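Local coordinates for protein Tv2483 (Treponema vincentii, PDB 6DET) that binds L-arginine with high selectivity as a solute-binding lipoprotein, probably delivering it to an ABC transporter, at residues Y61-R72 with D244-F255. Numbering follows the deposited sequence.
Sequences YDIDIFTELCRR and DETIPNFSRKWF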
loop_
_atom_site.group_PDB
_atom_site.type_symbol
_atom_site.label_atom_id
_atom_site.label_comp_id
_atom_site.label_asym_id
_atom_site.label_seq_id
_atom_site.Cartn_x
_atom_site.Cartn_y
_atom_site.Cartn_z
ATOM N N TYR A 61 -7.660 -5.681 5.279
ATOM C CA TYR A 61 -8.050 -4.411 5.882
ATOM C C TYR A 61 -8.677 -3.488 4.849
ATOM O O TYR A 61 -9.726 -2.887 5.098
ATOM C CB TYR A 61 -6.826 -3.763 6.502
ATOM C CG TYR A 61 -7.075 -2.503 7.288
ATOM C CD1 TYR A 61 -7.925 -2.496 8.396
ATOM C CD2 TYR A 61 -6.409 -1.329 6.962
ATOM C CE1 TYR A 61 -8.122 -1.326 9.156
ATOM C CE2 TYR A 61 -6.588 -0.172 7.717
ATOM C CZ TYR A 61 -7.448 -0.187 8.813
ATOM O OH TYR A 61 -7.650 0.928 9.589
ATOM N N ASP A 62 -8.012 -3.323 3.694
ATOM C CA ASP A 62 -8.526 -2.433 2.652
ATOM C C ASP A 62 -9.837 -2.961 2.109
ATOM O O ASP A 62 -10.729 -2.190 1.760
ATOM C CB ASP A 62 -7.536 -2.292 1.496
ATOM C CG ASP A 62 -6.323 -1.456 1.816
ATOM O OD1 ASP A 62 -6.220 -0.891 2.931
ATOM O OD2 ASP A 62 -5.462 -1.336 0.914
ATOM N N ILE A 63 -9.967 -4.284 2.041
ATOM C CA ILE A 63 -11.177 -4.893 1.513
ATOM C C ILE A 63 -12.335 -4.669 2.469
ATOM O O ILE A 63 -13.459 -4.364 2.049
ATOM C CB ILE A 63 -10.928 -6.400 1.278
ATOM C CG1 ILE A 63 -9.619 -6.634 0.508
ATOM C CG2 ILE A 63 -12.096 -7.028 0.583
ATOM C CD1 ILE A 63 -9.539 -5.982 -0.840
ATOM N N ASP A 64 -12.090 -4.819 3.776
ATOM C CA ASP A 64 -13.168 -4.604 4.728
ATOM C C ASP A 64 -13.635 -3.152 4.681
ATOM O O ASP A 64 -14.841 -2.871 4.714
ATOM C CB ASP A 64 -12.704 -4.974 6.136
ATOM C CG ASP A 64 -12.716 -6.476 6.390
ATOM O OD1 ASP A 64 -13.273 -7.228 5.577
ATOM O OD2 ASP A 64 -12.180 -6.888 7.429
ATOM N N ILE A 65 -12.688 -2.218 4.556
ATOM C CA ILE A 65 -13.039 -0.796 4.477
ATOM C C ILE A 65 -13.939 -0.539 3.268
ATOM O O ILE A 65 -15.016 0.067 3.382
ATOM C CB ILE A 65 -11.770 0.082 4.434
ATOM C CG1 ILE A 65 -11.012 0.036 5.770
ATOM C CG2 ILE A 65 -12.135 1.535 4.125
ATOM C CD1 ILE A 65 -9.628 0.668 5.762
ATOM N N PHE A 66 -13.499 -0.959 2.079
ATOM C CA PHE A 66 -14.254 -0.599 0.886
ATOM C C PHE A 66 -15.544 -1.387 0.774
ATOM O O PHE A 66 -16.527 -0.879 0.225
ATOM C CB PHE A 66 -13.390 -0.788 -0.370
ATOM C CG PHE A 66 -12.642 0.453 -0.755
ATOM C CD1 PHE A 66 -13.292 1.489 -1.395
ATOM C CD2 PHE A 66 -11.307 0.617 -0.428
ATOM C CE1 PHE A 66 -12.628 2.659 -1.730
ATOM C CE2 PHE A 66 -10.643 1.775 -0.780
ATOM C CZ PHE A 66 -11.289 2.792 -1.418
ATOM N N THR A 67 -15.591 -2.614 1.306
ATOM C CA THR A 67 -16.843 -3.365 1.263
ATOM C C THR A 67 -17.929 -2.653 2.068
ATOM O O THR A 67 -19.079 -2.536 1.621
ATOM C CB THR A 67 -16.625 -4.786 1.793
ATOM O OG1 THR A 67 -15.697 -5.487 0.950
ATOM C CG2 THR A 67 -17.934 -5.559 1.827
ATOM N N GLU A 68 -17.578 -2.165 3.265
ATOM C CA GLU A 68 -18.554 -1.514 4.134
ATOM C C GLU A 68 -18.879 -0.114 3.627
ATOM O O GLU A 68 -20.040 0.310 3.661
ATOM C CB GLU A 68 -18.022 -1.469 5.573
ATOM C CG GLU A 68 -18.880 -0.652 6.535
ATOM C CD GLU A 68 -20.294 -1.178 6.677
ATOM O OE1 GLU A 68 -20.610 -2.270 6.144
ATOM O OE2 GLU A 68 -21.116 -0.482 7.332
ATOM N N LEU A 69 -17.868 0.608 3.146
ATOM C CA LEU A 69 -18.101 1.920 2.567
ATOM C C LEU A 69 -19.098 1.841 1.415
ATOM O O LEU A 69 -20.054 2.620 1.353
ATOM C CB LEU A 69 -16.785 2.504 2.097
ATOM C CG LEU A 69 -16.938 3.838 1.389
ATOM C CD1 LEU A 69 -16.099 4.902 2.059
ATOM C CD2 LEU A 69 -16.522 3.632 -0.037
ATOM N N CYS A 70 -18.885 0.901 0.484
ATOM C CA CYS A 70 -19.802 0.773 -0.645
ATOM C C CYS A 70 -21.178 0.322 -0.178
ATOM O O CYS A 70 -22.204 0.769 -0.712
ATOM C CB CYS A 70 -19.206 -0.201 -1.681
ATOM S SG CYS A 70 -17.844 0.453 -2.602
ATOM N N ARG A 71 -21.237 -0.526 0.855
ATOM C CA ARG A 71 -22.540 -0.905 1.373
ATOM C C ARG A 71 -23.302 0.327 1.834
ATOM O O ARG A 71 -24.477 0.498 1.511
ATOM C CB ARG A 71 -22.421 -1.897 2.526
ATOM C CG ARG A 71 -23.797 -2.390 2.993
ATOM C CD ARG A 71 -23.700 -3.178 4.275
ATOM N NE ARG A 71 -23.396 -2.302 5.401
ATOM C CZ ARG A 71 -24.308 -1.576 6.044
ATOM N NH1 ARG A 71 -25.574 -1.636 5.681
ATOM N NH2 ARG A 71 -23.953 -0.787 7.049
ATOM N N ARG A 72 -22.637 1.197 2.592
ATOM C CA ARG A 72 -23.309 2.400 3.080
ATOM C C ARG A 72 -23.716 3.326 1.942
ATOM O O ARG A 72 -24.716 4.052 2.069
ATOM C CB ARG A 72 -22.401 3.141 4.063
ATOM C CG ARG A 72 -22.222 2.404 5.368
ATOM C CD ARG A 72 -21.370 3.166 6.385
ATOM N NE ARG A 72 -21.036 2.322 7.525
ATOM C CZ ARG A 72 -20.744 2.773 8.742
ATOM N NH1 ARG A 72 -20.756 4.078 8.994
ATOM N NH2 ARG A 72 -20.431 1.915 9.708
ATOM N N ASP A 244 -17.396 6.062 14.218
ATOM C CA ASP A 244 -18.295 5.095 14.826
ATOM C C ASP A 244 -17.601 3.776 15.142
ATOM O O ASP A 244 -18.277 2.822 15.531
ATOM C CB ASP A 244 -19.548 4.865 13.959
ATOM C CG ASP A 244 -19.318 4.001 12.715
ATOM O OD1 ASP A 244 -18.253 3.378 12.569
ATOM O OD2 ASP A 244 -20.276 3.923 11.886
ATOM N N GLU A 245 -16.278 3.721 14.998
ATOM C CA GLU A 245 -15.388 2.645 15.455
ATOM C C GLU A 245 -15.386 1.452 14.511
ATOM O O GLU A 245 -14.714 0.442 14.818
ATOM C CB GLU A 245 -15.714 2.153 16.872
ATOM C CG GLU A 245 -15.209 3.104 17.956
ATOM C CD GLU A 245 -13.685 3.140 18.031
ATOM O OE1 GLU A 245 -13.075 2.057 18.146
ATOM O OE2 GLU A 245 -13.098 4.243 17.962
ATOM N N THR A 246 -16.078 1.522 13.373
ATOM C CA THR A 246 -16.044 0.404 12.425
ATOM C C THR A 246 -14.629 0.175 11.913
ATOM O O THR A 246 -14.134 -0.962 11.893
ATOM C CB THR A 246 -16.996 0.665 11.256
ATOM O OG1 THR A 246 -18.328 0.827 11.751
ATOM C CG2 THR A 246 -16.990 -0.505 10.281
ATOM N N ILE A 247 -13.946 1.243 11.511
ATOM C CA ILE A 247 -12.621 1.076 10.923
ATOM C C ILE A 247 -11.616 0.749 12.027
ATOM O O ILE A 247 -10.808 -0.183 11.858
ATOM C CB ILE A 247 -12.217 2.308 10.097
ATOM C CG1 ILE A 247 -13.019 2.308 8.797
ATOM C CG2 ILE A 247 -10.723 2.253 9.765
ATOM C CD1 ILE A 247 -12.831 3.523 7.881
ATOM N N PRO A 248 -11.631 1.448 13.171
ATOM C CA PRO A 248 -10.764 1.028 14.286
ATOM C C PRO A 248 -10.904 -0.441 14.624
ATOM O O PRO A 248 -9.914 -1.109 14.938
ATOM C CB PRO A 248 -11.238 1.930 15.432
ATOM C CG PRO A 248 -11.608 3.223 14.724
ATOM C CD PRO A 248 -12.283 2.746 13.457
ATOM N N ASN A 249 -12.121 -0.965 14.575
ATOM C CA ASN A 249 -12.316 -2.368 14.879
ATOM C C ASN A 249 -11.836 -3.266 13.748
ATOM O O ASN A 249 -11.319 -4.352 14.020
ATOM C CB ASN A 249 -13.778 -2.629 15.223
ATOM C CG ASN A 249 -14.104 -2.212 16.644
ATOM O OD1 ASN A 249 -13.202 -2.055 17.473
ATOM N ND2 ASN A 249 -15.380 -2.013 16.930
ATOM N N PHE A 250 -11.956 -2.832 12.489
ATOM C CA PHE A 250 -11.271 -3.548 11.409
ATOM C C PHE A 250 -9.770 -3.581 11.669
ATOM O O PHE A 250 -9.102 -4.585 11.413
ATOM C CB PHE A 250 -11.507 -2.892 10.038
ATOM C CG PHE A 250 -12.922 -3.037 9.451
ATOM C CD1 PHE A 250 -13.747 -4.118 9.740
ATOM C CD2 PHE A 250 -13.388 -2.072 8.555
ATOM C CE1 PHE A 250 -15.018 -4.223 9.161
ATOM C CE2 PHE A 250 -14.644 -2.175 7.997
ATOM C CZ PHE A 250 -15.457 -3.249 8.301
ATOM N N SER A 251 -9.206 -2.458 12.113
ATOM C CA SER A 251 -7.774 -2.421 12.386
ATOM C C SER A 251 -7.396 -3.394 13.500
ATOM O O SER A 251 -6.364 -4.079 13.422
ATOM C CB SER A 251 -7.364 -0.997 12.757
ATOM O OG SER A 251 -5.978 -0.924 13.055
ATOM N N ARG A 252 -8.208 -3.453 14.559
ATOM C CA ARG A 252 -7.924 -4.375 15.659
ATOM C C ARG A 252 -7.994 -5.816 15.169
ATOM O O ARG A 252 -7.165 -6.648 15.542
ATOM C CB ARG A 252 -8.902 -4.132 16.817
ATOM C CG ARG A 252 -8.775 -2.735 17.441
ATOM C CD ARG A 252 -9.616 -2.558 18.705
ATOM N NE ARG A 252 -9.338 -1.269 19.319
ATOM C CZ ARG A 252 -10.097 -0.181 19.179
ATOM N NH1 ARG A 252 -11.209 -0.221 18.451
ATOM N NH2 ARG A 252 -9.751 0.957 19.774
ATOM N N LYS A 253 -8.961 -6.110 14.301
ATOM C CA LYS A 253 -9.068 -7.433 13.684
ATOM C C LYS A 253 -7.794 -7.817 12.949
ATOM O O LYS A 253 -7.288 -8.942 13.097
ATOM C CB LYS A 253 -10.255 -7.446 12.724
ATOM C CG LYS A 253 -10.428 -8.709 11.874
ATOM C CD LYS A 253 -11.472 -8.429 10.760
ATOM C CE LYS A 253 -11.622 -9.554 9.753
ATOM N NZ LYS A 253 -12.617 -9.164 8.710
ATOM N N TRP A 254 -7.274 -6.912 12.121
ATOM C CA TRP A 254 -6.192 -7.264 11.203
ATOM C C TRP A 254 -4.793 -7.018 11.771
ATOM O O TRP A 254 -3.842 -7.712 11.373
ATOM C CB TRP A 254 -6.351 -6.482 9.899
ATOM C CG TRP A 254 -7.493 -6.969 9.074
ATOM C CD1 TRP A 254 -8.684 -6.343 8.869
ATOM C CD2 TRP A 254 -7.564 -8.214 8.364
ATOM N NE1 TRP A 254 -9.490 -7.115 8.061
ATOM C CE2 TRP A 254 -8.821 -8.271 7.741
ATOM C CE3 TRP A 254 -6.682 -9.278 8.194
ATOM C CZ2 TRP A 254 -9.215 -9.358 6.949
ATOM C CZ3 TRP A 254 -7.080 -10.354 7.417
ATOM C CH2 TRP A 254 -8.331 -10.383 6.812
ATOM N N PHE A 255 -4.649 -6.051 12.685
ATOM C CA PHE A 255 -3.359 -5.625 13.201
ATOM C C PHE A 255 -3.182 -5.873 14.693
ATOM O O PHE A 255 -2.060 -5.765 15.178
ATOM C CB PHE A 255 -3.144 -4.115 12.949
ATOM C CG PHE A 255 -3.110 -3.722 11.487
ATOM C CD1 PHE A 255 -2.048 -4.089 10.675
ATOM C CD2 PHE A 255 -4.143 -2.967 10.941
ATOM C CE1 PHE A 255 -2.031 -3.745 9.317
ATOM C CE2 PHE A 255 -4.116 -2.586 9.606
ATOM C CZ PHE A 255 -3.062 -2.992 8.788
#
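A single carboxylate oxygen, Asp64 OD2, takes two donors from consecutive residues of the facing helix. Lys253 NZ reaches it at 2.6 Å on the syn side as a salt bridge, while Trp254 NE1 comes from above the carboxylate plane at 2.8 Å in a nearly straight bond. Asp64 also works through its methylene: CB stands 3.6 Å from the centroid of the Phe250 ring, almost exactly on the ring normal, a CH-pi contact. Phe250 is a knob among Tyr61, Asp64, Ile65 and Glu68, with Glu68 CB at its edge. Tyr61 answers from the other helix, set among Ile247, Phe250, Ser251 and Phe255. A chi1 of -174° swings its ring away from its own N and turns an edge to the Phe250-Ser251 backbone, Tyr61 CE1 lying 3.3 Å from Ser251 N. Phe255 points its edge at one face, CE2 above the centre, in a T-shaped pair with planes at 73°; Ile65 CD1 lies on the opposite face. The helices run close to antiparallel (155°), axes 9.9 Å apart: in the two-lobed fold of a family 3 solute-binding protein, helix 61-73 packs on strands 76-81 and 98-104, and the C-terminal helix 246-255 is laid against it; helix 228-243 also packs on Ile65 and Leu69. At the far end, Arg72 grips Asp244 end-on, NH1 (2.9 Å) and NH2 (3.0 Å) both converging on OD2. Glu68 OE2 takes Arg72 NE at 2.8 Å and Glu240 bridges NH1, making three carboxylates. Asp244 OD1 accepts from Thr246 N, closing an Asx turn, and also from Thr246 OG1.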